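Local coordinates for transcriptional regulator, TetR family (Agrobacterium tumefaciens, PDB 2G7S), which probably represses transcription as a dimer, binding operator DNA through an N-terminal helix-turn-helix and letting go when a small ligand binds its C-terminal domain, at residues Ala163-Ala168 with Ala183-Met188; Glu83-Tyr88 with Thr136-Arg141; Cys104-Leu109 with Arg125-Ser130. All coordinates share one frame; numbering follows the deposited sequence.

Contact 1: Ala163-Ala168 with Ala183-Met188; sequences ATVHGA and AITRPM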
ATOM      1  N   ALA A 163       1.209   9.687   0.507  1.00  6.02           N
ATOM      2  CA  ALA A 163       0.188   8.656   0.472  1.00  5.54           C
ATOM      3  C   ALA A 163      -0.238   8.400  -0.988  1.00  5.75           C
ATOM      4  O   ALA A 163      -0.542   7.265  -1.389  1.00  5.99           O
ATOM      5  CB  ALA A 163      -1.005   9.053   1.312  1.00  6.76           C
ATOM      6  N   THR A 164      -0.332   9.470  -1.777  1.00  6.10           N
ATOM      7  CA  THR A 164      -0.723   9.317  -3.204  1.00  6.63           C
ATOM      8  C   THR A 164       0.329   8.514  -3.942  1.00  5.05           C
ATOM      9  O   THR A 164      -0.031   7.637  -4.747  1.00  6.55           O
ATOM     10  CB  THR A 164      -0.910  10.707  -3.839  1.00  7.70           C
ATOM     11  OG1 THR A 164      -1.913  11.436  -3.040  1.00  9.76           O
ATOM     12  CG2 THR A 164      -1.434  10.558  -5.231  1.00 10.29           C
ATOM     13  N   VAL A 165       1.613   8.774  -3.699  1.00  5.63           N
ATOM     14  CA  VAL A 165       2.706   8.010  -4.320  1.00  5.79           C
ATOM     15  C   VAL A 165       2.582   6.529  -3.925  1.00  4.87           C
ATOM     16  O   VAL A 165       2.707   5.654  -4.805  1.00  5.90           O
ATOM     17  CB  VAL A 165       4.069   8.637  -3.895  1.00  6.43           C
ATOM     18  CG1 VAL A 165       5.218   7.737  -4.121  1.00  7.66           C
ATOM     19  CG2 VAL A 165       4.287  10.007  -4.621  1.00  7.65           C
ATOM     20  N   HIS A 166       2.428   6.268  -2.613  1.00  5.25           N
ATOM     21  CA  HIS A 166       2.380   4.868  -2.206  1.00  4.94           C
ATOM     22  C   HIS A 166       1.108   4.184  -2.757  1.00  4.89           C
ATOM     23  O   HIS A 166       1.168   2.997  -3.172  1.00  5.59           O
ATOM     24  CB  HIS A 166       2.391   4.800  -0.712  1.00  5.31           C
ATOM     25  CG  HIS A 166       3.700   5.220  -0.143  1.00  6.01           C
ATOM     26  ND1 HIS A 166       3.827   5.644   1.166  1.00  6.72           N
ATOM     27  CD2 HIS A 166       4.946   5.257  -0.681  1.00  5.99           C
ATOM     28  CE1 HIS A 166       5.120   5.930   1.411  1.00  6.93           C
ATOM     29  NE2 HIS A 166       5.822   5.711   0.298  1.00  6.84           N
ATOM     30  N   GLY A 167      -0.010   4.917  -2.818  1.00  5.03           N
ATOM     31  CA  GLY A 167      -1.211   4.317  -3.344  1.00  4.95           C
ATOM     32  C   GLY A 167      -1.069   4.127  -4.854  1.00  5.53           C
ATOM     33  O   GLY A 167      -1.705   3.201  -5.421  1.00  6.04           O
ATOM     34  N   ALA A 168      -0.364   5.029  -5.549  1.00  4.59           N
ATOM     35  CA  ALA A 168      -0.197   4.910  -6.999  1.00  5.96           C
ATOM     36  C   ALA A 168       0.717   3.723  -7.355  1.00  6.35           C
ATOM     37  O   ALA A 168       0.461   3.031  -8.355  1.00  6.52           O
ATOM     38  CB  ALA A 168       0.391   6.215  -7.539  1.00  6.55           C
ATOM     39  N   ALA A 183      -0.475   8.999 -13.903  1.00  8.83           N
ATOM     40  CA  ALA A 183      -1.854   9.471 -14.022  1.00  9.43           C
ATOM     41  C   ALA A 183      -2.453   9.790 -12.662  1.00  9.39           C
ATOM     42  O   ALA A 183      -3.392  10.626 -12.551  1.00 10.05           O
ATOM     43  CB  ALA A 183      -2.708   8.400 -14.680  1.00 10.56           C
ATOM     44  N   ILE A 184      -1.952   9.135 -11.615  1.00  8.32           N
ATOM     45  CA  ILE A 184      -2.483   9.395 -10.283  1.00  7.47           C
ATOM     46  C   ILE A 184      -1.702  10.525  -9.591  1.00  7.29           C
ATOM     47  O   ILE A 184      -2.358  11.341  -8.865  1.00  8.11           O
ATOM     48  CB  ILE A 184      -2.432   8.110  -9.436  1.00  7.31           C
ATOM     49  CG1 ILE A 184      -3.484   7.138  -9.972  1.00  8.09           C
ATOM     50  CG2 ILE A 184      -2.627   8.374  -7.938  1.00  7.94           C
ATOM     51  CD1 ILE A 184      -3.292   5.729  -9.457  1.00  8.79           C
ATOM     52  N   THR A 185      -0.372  10.556  -9.740  1.00  7.08           N
ATOM     53  CA  THR A 185       0.410  11.485  -8.940  1.00  7.63           C
ATOM     54  C   THR A 185       0.574  12.879  -9.580  1.00  7.77           C
ATOM     55  O   THR A 185       0.709  13.876  -8.846  1.00  8.94           O
ATOM     56  CB  THR A 185       1.815  10.943  -8.682  1.00  7.31           C
ATOM     57  OG1 THR A 185       2.459  10.609  -9.921  1.00  8.08           O
ATOM     58  CG2 THR A 185       1.792   9.701  -7.775  1.00  8.61           C
ATOM     59  N   ARG A 186       0.545  12.936 -10.909  1.00  8.17           N
ATOM     60  CA  ARG A 186       0.901  14.200 -11.568  1.00  8.80           C
ATOM     61  C   ARG A 186      -0.203  15.270 -11.410  1.00  9.33           C
ATOM     62  O   ARG A 186       0.097  16.472 -11.416  1.00 10.85           O
ATOM     63  CB  ARG A 186       1.327  13.945 -13.027  1.00  9.97           C
ATOM     64  CG  ARG A 186       2.717  13.241 -12.991  1.00  9.39           C
ATOM     65  CD  ARG A 186       3.103  12.823 -14.420  1.00 11.17           C
ATOM     66  NE  ARG A 186       4.444  12.240 -14.451  1.00 10.84           N
ATOM     67  CZ  ARG A 186       5.528  12.989 -14.375  1.00  9.13           C
ATOM     68  NH1 ARG A 186       5.429  14.345 -14.256  1.00 12.17           N
ATOM     69  NH2 ARG A 186       6.755  12.401 -14.408  1.00 11.77           N
ATOM     70  N   PRO A 187      -1.492  14.896 -11.413  1.00  9.85           N
ATOM     71  CA  PRO A 187      -2.492  15.994 -11.282  1.00 10.16           C
ATOM     72  C   PRO A 187      -2.279  16.880 -10.040  1.00 11.49           C
ATOM     73  O   PRO A 187      -2.507  18.090 -10.110  1.00 11.72           O
ATOM     74  CB  PRO A 187      -3.840  15.263 -11.318  1.00 11.04           C
ATOM     75  CG  PRO A 187      -3.542  14.057 -12.230  1.00 10.19           C
ATOM     76  CD  PRO A 187      -2.132  13.613 -11.770  1.00 10.99           C
HETATM   77  N   MSE A 188      -1.785  16.309  -8.929  0.50  9.60           N
HETATM   78  CA  MSE A 188      -1.545  17.148  -7.732  0.50 10.24           C
HETATM   79  C   MSE A 188      -0.505  18.195  -8.052  0.50  9.73           C
HETATM   80  O   MSE A 188      -0.655  19.382  -7.700  0.50 10.43           O
HETATM   81  CB  MSE A 188      -1.104  16.334  -6.505  0.50  9.71           C
HETATM   82  CG  MSE A 188      -0.793  17.301  -5.312  0.50  7.24           C
HETATM   83 SE   MSE A 188      -0.564  16.377  -3.668  0.40 12.07          SE
HETATM   84  CE  MSE A 188       0.399  17.859  -2.657  0.50 11.50           C
TER
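The backbone oxygen of T164 accepts the N-H of A168, with A168 N and T164 O 2.7 Å apart, and this helical turn sets both residues on the flank that meets I184 and T185. Across the gap the contact is apolar, made by methyl groups. The T164 methyl reaches the branch methyl of I184, CG2 to CG2 at 3.7 Å, and the A168 methyl rests on that same I184 CG2 at 3.7 Å. I184 CG2 therefore sits between two residues one turn apart, and the small alanine lets the bulkier isoleucine come close. In T164 a chi1 of -57° sets OG1 beside the backbone N, where it bonds the carbonyl of I160 one turn earlier, and sends CG2 anti to that N, toward the partner helix. T185 divides its work in the same way: OG1 bonds the carbonyl of F181, while CG2 meets A168 CB at 3.8 Å and V165 CG2 at 4.0 Å. A threonine suits each place because its hydroxyl is satisfied by its own helix and its methyl is left for packing.

Segments 163-168 and 183-188, on helices 154-173 and 180-192, run nearly antiparallel (162°) with axes 9.1 Å apart. The two helices form the hairpin that, in TetR-family regulators, pairs with its copy as a four-helix dimer bundle. Here T164 packs on T164 of the second subunit, and I184 packs on A163 of that subunit. On the flank turned toward helix 81-98, V165 lies against Y88 and T185 against I89, while R186 forms a salt bridge with E93.

Contact 2: Glu83-Tyr88 with Thr136-Arg141; sequences EQLRAY and TAVLER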
ATOM      1  N   GLU A  83      10.009  21.563  -9.619  1.00  9.13           N
ATOM      2  CA  GLU A  83      10.735  20.641 -10.489  1.00  7.93           C
ATOM      3  C   GLU A  83      11.413  19.557  -9.675  1.00  8.96           C
ATOM      4  O   GLU A  83      11.621  18.449 -10.213  1.00  9.36           O
ATOM      5  CB  GLU A  83      11.736  21.441 -11.354  1.00  9.07           C
ATOM      6  CG  GLU A  83      10.967  22.395 -12.293  1.00  9.30           C
ATOM      7  CD  GLU A  83      10.018  21.705 -13.237  1.00 10.81           C
ATOM      8  OE1 GLU A  83      10.337  20.589 -13.709  1.00 11.11           O
ATOM      9  OE2 GLU A  83       8.925  22.255 -13.474  1.00 13.65           O
ATOM     10  N   GLN A  84      11.717  19.780  -8.409  1.00  8.51           N
ATOM     11  CA  GLN A  84      12.224  18.668  -7.564  1.00  9.23           C
ATOM     12  C   GLN A  84      11.115  17.627  -7.360  1.00  8.21           C
ATOM     13  O   GLN A  84      11.392  16.412  -7.481  1.00  8.69           O
ATOM     14  CB  GLN A  84      12.651  19.235  -6.174  1.00  9.25           C
ATOM     15  CG  GLN A  84      13.932  20.140  -6.330  1.00 10.17           C
ATOM     16  CD  GLN A  84      14.225  20.934  -5.059  1.00 11.90           C
ATOM     17  OE1 GLN A  84      13.474  20.908  -4.069  1.00 16.41           O
ATOM     18  NE2 GLN A  84      15.338  21.634  -5.080  1.00 14.69           N
ATOM     19  N   LEU A  85       9.877  18.082  -7.099  1.00  7.79           N
ATOM     20  CA  LEU A  85       8.785  17.101  -6.952  1.00  7.80           C
ATOM     21  C   LEU A  85       8.554  16.388  -8.302  1.00  7.11           C
ATOM     22  O   LEU A  85       8.305  15.154  -8.300  1.00  7.92           O
ATOM     23  CB  LEU A  85       7.496  17.760  -6.505  1.00  8.80           C
ATOM     24  CG  LEU A  85       7.623  18.494  -5.180  1.00 10.45           C
ATOM     25  CD1 LEU A  85       6.316  19.276  -4.956  1.00 12.55           C
ATOM     26  CD2 LEU A  85       7.821  17.461  -4.063  1.00 12.97           C
ATOM     27  N   ARG A  86       8.620  17.125  -9.402  1.00  7.94           N
ATOM     28  CA  ARG A  86       8.354  16.471 -10.691  1.00  8.89           C
ATOM     29  C   ARG A  86       9.459  15.427 -10.968  1.00  7.98           C
ATOM     30  O   ARG A  86       9.195  14.315 -11.523  1.00  8.18           O
ATOM     31  CB  ARG A  86       8.416  17.515 -11.831  1.00  9.25           C
ATOM     32  CG  ARG A  86       7.828  16.964 -13.187  1.00 10.86           C
ATOM     33  CD  ARG A  86       8.094  17.929 -14.395  1.00 12.47           C
ATOM     34  NE  ARG A  86       7.747  19.296 -14.024  1.00 11.89           N
ATOM     35  CZ  ARG A  86       6.505  19.752 -13.971  1.00 12.78           C
ATOM     36  NH1 ARG A  86       5.491  18.949 -14.355  1.00 12.34           N
ATOM     37  NH2 ARG A  86       6.240  21.014 -13.545  1.00 14.49           N
ATOM     38  N   ALA A  87      10.709  15.743 -10.600  1.00  7.80           N
ATOM     39  CA  ALA A  87      11.796  14.787 -10.848  1.00  8.34           C
ATOM     40  C   ALA A  87      11.672  13.562  -9.946  1.00  7.51           C
ATOM     41  O   ALA A  87      12.035  12.447 -10.347  1.00  8.92           O
ATOM     42  CB  ALA A  87      13.182  15.455 -10.616  1.00  9.21           C
ATOM     43  N   TYR A  88      11.158  13.744  -8.741  1.00  7.54           N
ATOM     44  CA  TYR A  88      10.912  12.589  -7.836  1.00  7.34           C
ATOM     45  C   TYR A  88       9.848  11.657  -8.448  1.00  7.03           C
ATOM     46  O   TYR A  88      10.029  10.411  -8.444  1.00  8.49           O
ATOM     47  CB  TYR A  88      10.512  13.179  -6.459  1.00  7.24           C
ATOM     48  CG  TYR A  88       9.979  12.155  -5.505  1.00  7.13           C
ATOM     49  CD1 TYR A  88      10.792  11.259  -4.863  1.00  9.63           C
ATOM     50  CD2 TYR A  88       8.637  12.089  -5.240  1.00 10.16           C
ATOM     51  CE1 TYR A  88      10.233  10.281  -3.952  1.00  8.00           C
ATOM     52  CE2 TYR A  88       8.107  11.155  -4.369  1.00 11.76           C
ATOM     53  CZ  TYR A  88       8.878  10.271  -3.742  1.00  7.63           C
ATOM     54  OH  TYR A  88       8.336   9.356  -2.846  1.00 10.34           O
ATOM     55  N   THR A 136       7.966  17.855   2.868  1.00  6.73           N
ATOM     56  CA  THR A 136       7.481  19.048   3.575  1.00  6.20           C
ATOM     57  C   THR A 136       8.421  20.212   3.292  1.00  6.86           C
ATOM     58  O   THR A 136       7.976  21.323   3.003  1.00  8.09           O
ATOM     59  CB  THR A 136       7.395  18.780   5.126  1.00  6.94           C
ATOM     60  OG1 THR A 136       6.401  17.779   5.373  1.00  7.71           O
ATOM     61  CG2 THR A 136       7.035  20.071   5.925  1.00  8.06           C
ATOM     62  N   ALA A 137       9.730  19.960   3.394  1.00  7.32           N
ATOM     63  CA  ALA A 137      10.709  21.027   3.136  1.00  7.93           C
ATOM     64  C   ALA A 137      10.656  21.502   1.677  1.00  7.78           C
ATOM     65  O   ALA A 137      10.783  22.727   1.442  1.00  9.92           O
ATOM     66  CB  ALA A 137      12.089  20.591   3.555  1.00  9.03           C
ATOM     67  N   VAL A 138      10.479  20.606   0.705  1.00  7.78           N
ATOM     68  CA  VAL A 138      10.386  21.022  -0.686  1.00  8.00           C
ATOM     69  C   VAL A 138       9.137  21.893  -0.838  1.00  8.12           C
ATOM     70  O   VAL A 138       9.201  22.985  -1.491  1.00  8.52           O
ATOM     71  CB  VAL A 138      10.237  19.806  -1.609  1.00  9.19           C
ATOM     72  CG1 VAL A 138       9.955  20.253  -3.073  1.00 11.31           C
ATOM     73  CG2 VAL A 138      11.526  18.958  -1.504  1.00 12.72           C
ATOM     74  N   LEU A 139       7.988  21.463  -0.274  1.00  7.50           N
ATOM     75  CA  LEU A 139       6.781  22.278  -0.420  1.00  7.09           C
ATOM     76  C   LEU A 139       6.965  23.684   0.243  1.00  7.41           C
ATOM     77  O   LEU A 139       6.500  24.695  -0.285  1.00  8.01           O
ATOM     78  CB  LEU A 139       5.582  21.515   0.187  1.00  8.34           C
ATOM     79  CG  LEU A 139       5.206  20.288  -0.674  1.00  6.68           C
ATOM     80  CD1 LEU A 139       4.342  19.416   0.172  1.00 10.06           C
ATOM     81  CD2 LEU A 139       4.419  20.719  -1.913  1.00  9.73           C
ATOM     82  N   GLU A 140       7.611  23.680   1.404  1.00  7.49           N
ATOM     83  CA  GLU A 140       7.818  24.966   2.110  1.00  8.50           C
ATOM     84  C   GLU A 140       8.665  25.882   1.231  1.00  8.57           C
ATOM     85  O   GLU A 140       8.374  27.097   1.156  1.00 10.09           O
ATOM     86  CB  GLU A 140       8.533  24.735   3.442  1.00  8.85           C
ATOM     87  CG  GLU A 140       7.612  24.157   4.475  1.00  9.89           C
ATOM     88  CD  GLU A 140       8.375  23.640   5.706  1.00 10.86           C
ATOM     89  OE1 GLU A 140       9.548  23.199   5.582  1.00 11.50           O
ATOM     90  OE2 GLU A 140       7.763  23.692   6.826  1.00 11.20           O
ATOM     91  N   ARG A 141       9.758  25.358   0.628  1.00  8.32           N
ATOM     92  CA  ARG A 141      10.606  26.203  -0.257  1.00  9.67           C
ATOM     93  C   ARG A 141       9.770  26.674  -1.421  1.00  9.11           C
ATOM     94  O   ARG A 141       9.941  27.801  -1.932  1.00 11.36           O
ATOM     95  CB  ARG A 141      11.783  25.435  -0.745  1.00 10.92           C
ATOM     96  CG  ARG A 141      12.767  25.142   0.427  1.00 11.99           C
ATOM     97  CD  ARG A 141      14.139  24.662  -0.131  1.00 15.17           C
ATOM     98  NE  ARG A 141      14.042  23.506  -1.001  1.00 19.30           N
ATOM     99  CZ  ARG A 141      14.100  22.226  -0.533  1.00 18.58           C
ATOM    100  NH1 ARG A 141      14.241  21.942   0.787  1.00 17.65           N
ATOM    101  NH2 ARG A 141      14.029  21.214  -1.403  1.00 16.77           N
TER
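L85, Q84 and V138 bury the most surface here, and V138 CG1 is the methyl on which the other two converge. It lies against the fork of L85, 3.6 Å from L85 CG and 3.7 Å from L85 CD2, the two side chains sliding past each other in opposite directions. A branched valine against a leucine fork gives purely apolar contact. V138 places CG1 anti to its own backbone N, which turns that methyl toward L85, while both of its methyls lie near Q84 OE1. The other arm of L85 crosses the end of L139 at about a right angle, with L85 CD1 3.9 Å from L139 CD2.

Q84 is extended and carries its amide past V138 to R141, where R141 NH2 donates to Q84 OE1 at 2.7 Å. The N-H...O angle is 152°. The oxygen lies close to the guanidinium plane, but the amide and guanidinium planes are turned 63° against each other. Glutamine suits the place because the two polar atoms of its amide do different work: OE1 takes the arginine, while NE2 donates to the carbonyl of I78. R141 bends at chi3 (-56°), which folds one guanidinium face back over A137 O and V138 CA of its own helix.

The two segments thus join helices 81-98 and 118-144 within the all-helical C-terminal domain of a TetR-type regulator. Helix 180-192 adds L189 against L85 and I192 against L139, and helix 52-77 brings E75 against Q84.

Contact 3: Cys104-Leu109 with Arg125-Ser130; sequences CVCALL and RAHFRS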
ATOM      1  N   CYS A 104       8.529   0.544  -3.541  1.00  8.35           N
ATOM      2  CA  CYS A 104       9.373   0.967  -2.429  1.00  7.53           C
ATOM      3  C   CYS A 104       9.397  -0.162  -1.355  1.00  7.19           C
ATOM      4  O   CYS A 104       8.352  -0.641  -0.927  1.00  7.54           O
ATOM      5  CB  CYS A 104       8.762   2.245  -1.872  1.00 10.10           C
ATOM      6  SG  CYS A 104       9.563   2.721  -0.270  1.00  8.57           S
ATOM      7  N   VAL A 105      10.599  -0.577  -0.935  1.00  7.42           N
ATOM      8  CA  VAL A 105      10.742  -1.592   0.109  1.00  7.59           C
ATOM      9  C   VAL A 105       9.978  -1.197   1.348  1.00  5.90           C
ATOM     10  O   VAL A 105       9.349  -2.047   1.998  1.00  7.67           O
ATOM     11  CB  VAL A 105      12.282  -1.645   0.452  1.00 10.41           C
ATOM     12  CG1 VAL A 105      12.519  -2.424   1.761  1.00 12.97           C
ATOM     13  CG2 VAL A 105      13.105  -2.227  -0.703  1.00 14.34           C
ATOM     14  N   CYS A 106      10.074   0.096   1.717  1.00  7.29           N
ATOM     15  CA  CYS A 106       9.478   0.508   2.997  1.00  6.50           C
ATOM     16  C   CYS A 106       7.960   0.609   2.852  1.00  6.37           C
ATOM     17  O   CYS A 106       7.228   0.251   3.778  1.00  7.33           O
ATOM     18  CB  CYS A 106      10.037   1.816   3.482  1.00  7.64           C
ATOM     19  SG  CYS A 106      11.755   1.561   4.051  1.00 10.48           S
ATOM     20  N   ALA A 107       7.454   1.078   1.700  1.00  6.98           N
ATOM     21  CA  ALA A 107       6.021   1.129   1.555  1.00  7.33           C
ATOM     22  C   ALA A 107       5.434  -0.299   1.626  1.00  6.85           C
ATOM     23  O   ALA A 107       4.328  -0.524   2.151  1.00  7.85           O
ATOM     24  CB  ALA A 107       5.653   1.832   0.215  1.00  7.71           C
ATOM     25  N   LEU A 108       6.127  -1.262   1.006  1.00  6.53           N
ATOM     26  CA  LEU A 108       5.627  -2.619   1.005  1.00  6.91           C
ATOM     27  C   LEU A 108       5.632  -3.159   2.437  1.00  6.88           C
ATOM     28  O   LEU A 108       4.659  -3.762   2.902  1.00  8.26           O
ATOM     29  CB  LEU A 108       6.456  -3.527  -0.005  1.00  8.69           C
ATOM     30  CG  LEU A 108       5.651  -4.729  -0.630  1.00  9.98           C
ATOM     31  CD1 LEU A 108       6.420  -5.330  -1.799  1.00 12.81           C
ATOM     32  CD2 LEU A 108       5.163  -5.797   0.291  1.00 17.99           C
ATOM     33  N   LEU A 109       6.781  -3.025   3.113  1.00  6.47           N
ATOM     34  CA  LEU A 109       6.850  -3.557   4.478  1.00  5.95           C
ATOM     35  C   LEU A 109       5.812  -2.865   5.376  1.00  6.44           C
ATOM     36  O   LEU A 109       5.354  -3.495   6.316  1.00  7.71           O
ATOM     37  CB  LEU A 109       8.244  -3.352   5.051  1.00  7.13           C
ATOM     38  CG  LEU A 109       9.314  -4.288   4.461  1.00  8.72           C
ATOM     39  CD1 LEU A 109      10.721  -3.829   4.861  1.00 10.02           C
ATOM     40  CD2 LEU A 109       9.133  -5.770   4.908  1.00 11.99           C
ATOM     41  N   ARG A 125       9.305   2.843   9.757  1.00  9.94           N
ATOM     42  CA  ARG A 125       8.659   4.101  10.162  1.00 10.85           C
ATOM     43  C   ARG A 125       9.609   5.249   9.978  1.00 11.78           C
ATOM     44  O   ARG A 125       9.150   6.354   9.626  1.00 12.85           O
ATOM     45  CB  ARG A 125       8.126   3.986  11.611  1.00 11.89           C
ATOM     46  CG  ARG A 125       6.907   3.085  11.739  1.00 13.45           C
ATOM     47  CD  ARG A 125       6.375   2.929  13.159  1.00 15.74           C
ATOM     48  NE  ARG A 125       5.029   2.332  13.048  1.00 16.30           N
ATOM     49  CZ  ARG A 125       4.379   1.631  13.991  1.00 15.78           C
ATOM     50  NH1 ARG A 125       3.152   1.236  13.778  1.00 16.99           N
ATOM     51  NH2 ARG A 125       5.036   1.237  15.098  1.00 19.57           N
ATOM     52  N   ALA A 126      10.908   5.049  10.184  1.00 12.00           N
ATOM     53  CA  ALA A 126      11.887   6.120  10.010  1.00 13.08           C
ATOM     54  C   ALA A 126      11.915   6.594   8.551  1.00 11.88           C
ATOM     55  O   ALA A 126      12.120   7.808   8.289  1.00 12.20           O
ATOM     56  CB  ALA A 126      13.265   5.659  10.474  1.00 14.28           C
ATOM     57  N   HIS A 127      11.750   5.666   7.603  1.00 10.18           N
ATOM     58  CA  HIS A 127      11.705   6.109   6.209  1.00  8.75           C
ATOM     59  C   HIS A 127      10.460   7.007   5.982  1.00  7.68           C
ATOM     60  O   HIS A 127      10.541   8.015   5.302  1.00  8.48           O
ATOM     61  CB  HIS A 127      11.569   4.910   5.313  1.00  9.19           C
ATOM     62  CG  HIS A 127      11.296   5.285   3.898  1.00  8.60           C
ATOM     63  ND1 HIS A 127      12.259   5.815   3.067  1.00 10.54           N
ATOM     64  CD2 HIS A 127      10.132   5.256   3.183  1.00  8.14           C
ATOM     65  CE1 HIS A 127      11.713   6.074   1.887  1.00 10.83           C
ATOM     66  NE2 HIS A 127      10.414   5.768   1.933  1.00  9.08           N
ATOM     67  N   PHE A 128       9.299   6.596   6.497  1.00  7.94           N
ATOM     68  CA  PHE A 128       8.092   7.417   6.263  1.00  7.85           C
ATOM     69  C   PHE A 128       8.312   8.816   6.832  1.00  8.29           C
ATOM     70  O   PHE A 128       7.876   9.809   6.196  1.00  8.66           O
ATOM     71  CB  PHE A 128       6.840   6.768   6.894  1.00  9.34           C
ATOM     72  CG  PHE A 128       6.189   5.734   6.035  1.00  7.75           C
ATOM     73  CD1 PHE A 128       6.855   4.543   5.645  1.00  8.53           C
ATOM     74  CD2 PHE A 128       4.880   5.943   5.568  1.00  8.30           C
ATOM     75  CE1 PHE A 128       6.199   3.612   4.834  1.00  7.80           C
ATOM     76  CE2 PHE A 128       4.242   4.992   4.809  1.00  7.92           C
ATOM     77  CZ  PHE A 128       4.902   3.845   4.399  1.00  6.78           C
ATOM     78  N   ARG A 129       8.760   8.895   8.090  0.50  9.09           N
ATOM     79  CA  ARG A 129       8.879  10.245   8.669  0.50  9.63           C
ATOM     80  C   ARG A 129       9.893  11.039   7.890  0.50  8.64           C
ATOM     81  O   ARG A 129       9.692  12.248   7.706  0.50  8.70           O
ATOM     82  CB  ARG A 129       9.295  10.178  10.158  0.50 10.27           C
ATOM     83  CG  ARG A 129       8.271   9.598  11.149  0.50 15.07           C
ATOM     84  CD  ARG A 129       8.880   9.543  12.622  0.50 16.59           C
ATOM     85  NE  ARG A 129      10.343   9.601  12.613  0.50 19.39           N
ATOM     86  CZ  ARG A 129      11.207   8.608  12.878  0.50 20.68           C
ATOM     87  NH1 ARG A 129      10.795   7.393  13.220  0.50 19.26           N
ATOM     88  NH2 ARG A 129      12.499   8.833  12.780  0.50 17.77           N
ATOM     89  N   SER A 130      10.986  10.405   7.445  0.50  8.66           N
ATOM     90  CA  SER A 130      12.036  11.120   6.719  0.50  8.80           C
ATOM     91  C   SER A 130      11.589  11.608   5.311  0.50  8.27           C
ATOM     92  O   SER A 130      11.839  12.746   4.950  0.50  8.80           O
ATOM     93  CB  SER A 130      13.272  10.223   6.642  0.50 10.49           C
ATOM     94  OG  SER A 130      14.213  10.721   5.729  0.50 15.58           O
TER
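C106 and H127 meet most closely, with C106 CB 3.5 Å from H127 CD2. The C106 sulfur follows its methylene to the same residue, lying 3.6 Å from H127 CB and 4.3 Å from the imidazole centroid, an oblique sulfur-aromatic contact. Beside it the F128 ring presents its edge to the backbone of C106: F128 CE1 is 3.7 Å from C106 O, near the ring plane, so the positive rim of the phenyl group faces the carbonyl. F128 CZ reaches on to A107 CA at 4.1 Å. A small, polarisable cysteine lets the imidazole come close to the helix, and the small alanine next to it lets the F128 ring approach the backbone.

Next come the features that fix these groups. H127 holds its ring anti to its own backbone N (chi1 171°), which projects the imidazole toward the start of helix 105-110. There C104 stands at the N-cap, its sulfur apparently accepting from A107 N, although the position of that sulfur is less certain. The two helical segments cross at -119°, with axes 9.5 Å apart. Farther out, H166 of helix 154-173 meets the F128 ring, and H175 of the second subunit meets it too. On its far side the short helix leans on helix 6-24, V105 against I22 and L109 against I21. In TetR relatives the helix in this place lies between the DNA-binding and ligand-binding domains and has been linked to relaying ligand binding; a similar role is possible here.

Van der Waals, sulfur-aromatic and ring-edge-to-carbonyl contacts carry the interface, so it rests on shape more than on hydrogen bonds between the segments.

From the N terminus the chain first passes the presumed DNA-binding helices and helix 52-77. Contact 2 opens on helix 81-98; before it closes, contact 3 opens on helix 105-110 and closes early on helix 118-144, so it nests within the larger loop. Contact 2 then closes farther along that same long helix, which ties both together although they do not touch. Contact 1 follows in series, joining helices 154-173 and 180-192, and no loops cross. Its first helix links the set, touching both other contacts, with H166 packing on A107 of contact 3. Contacts 1 and 3 also touch the second subunit, whereas contact 2 stays within its own.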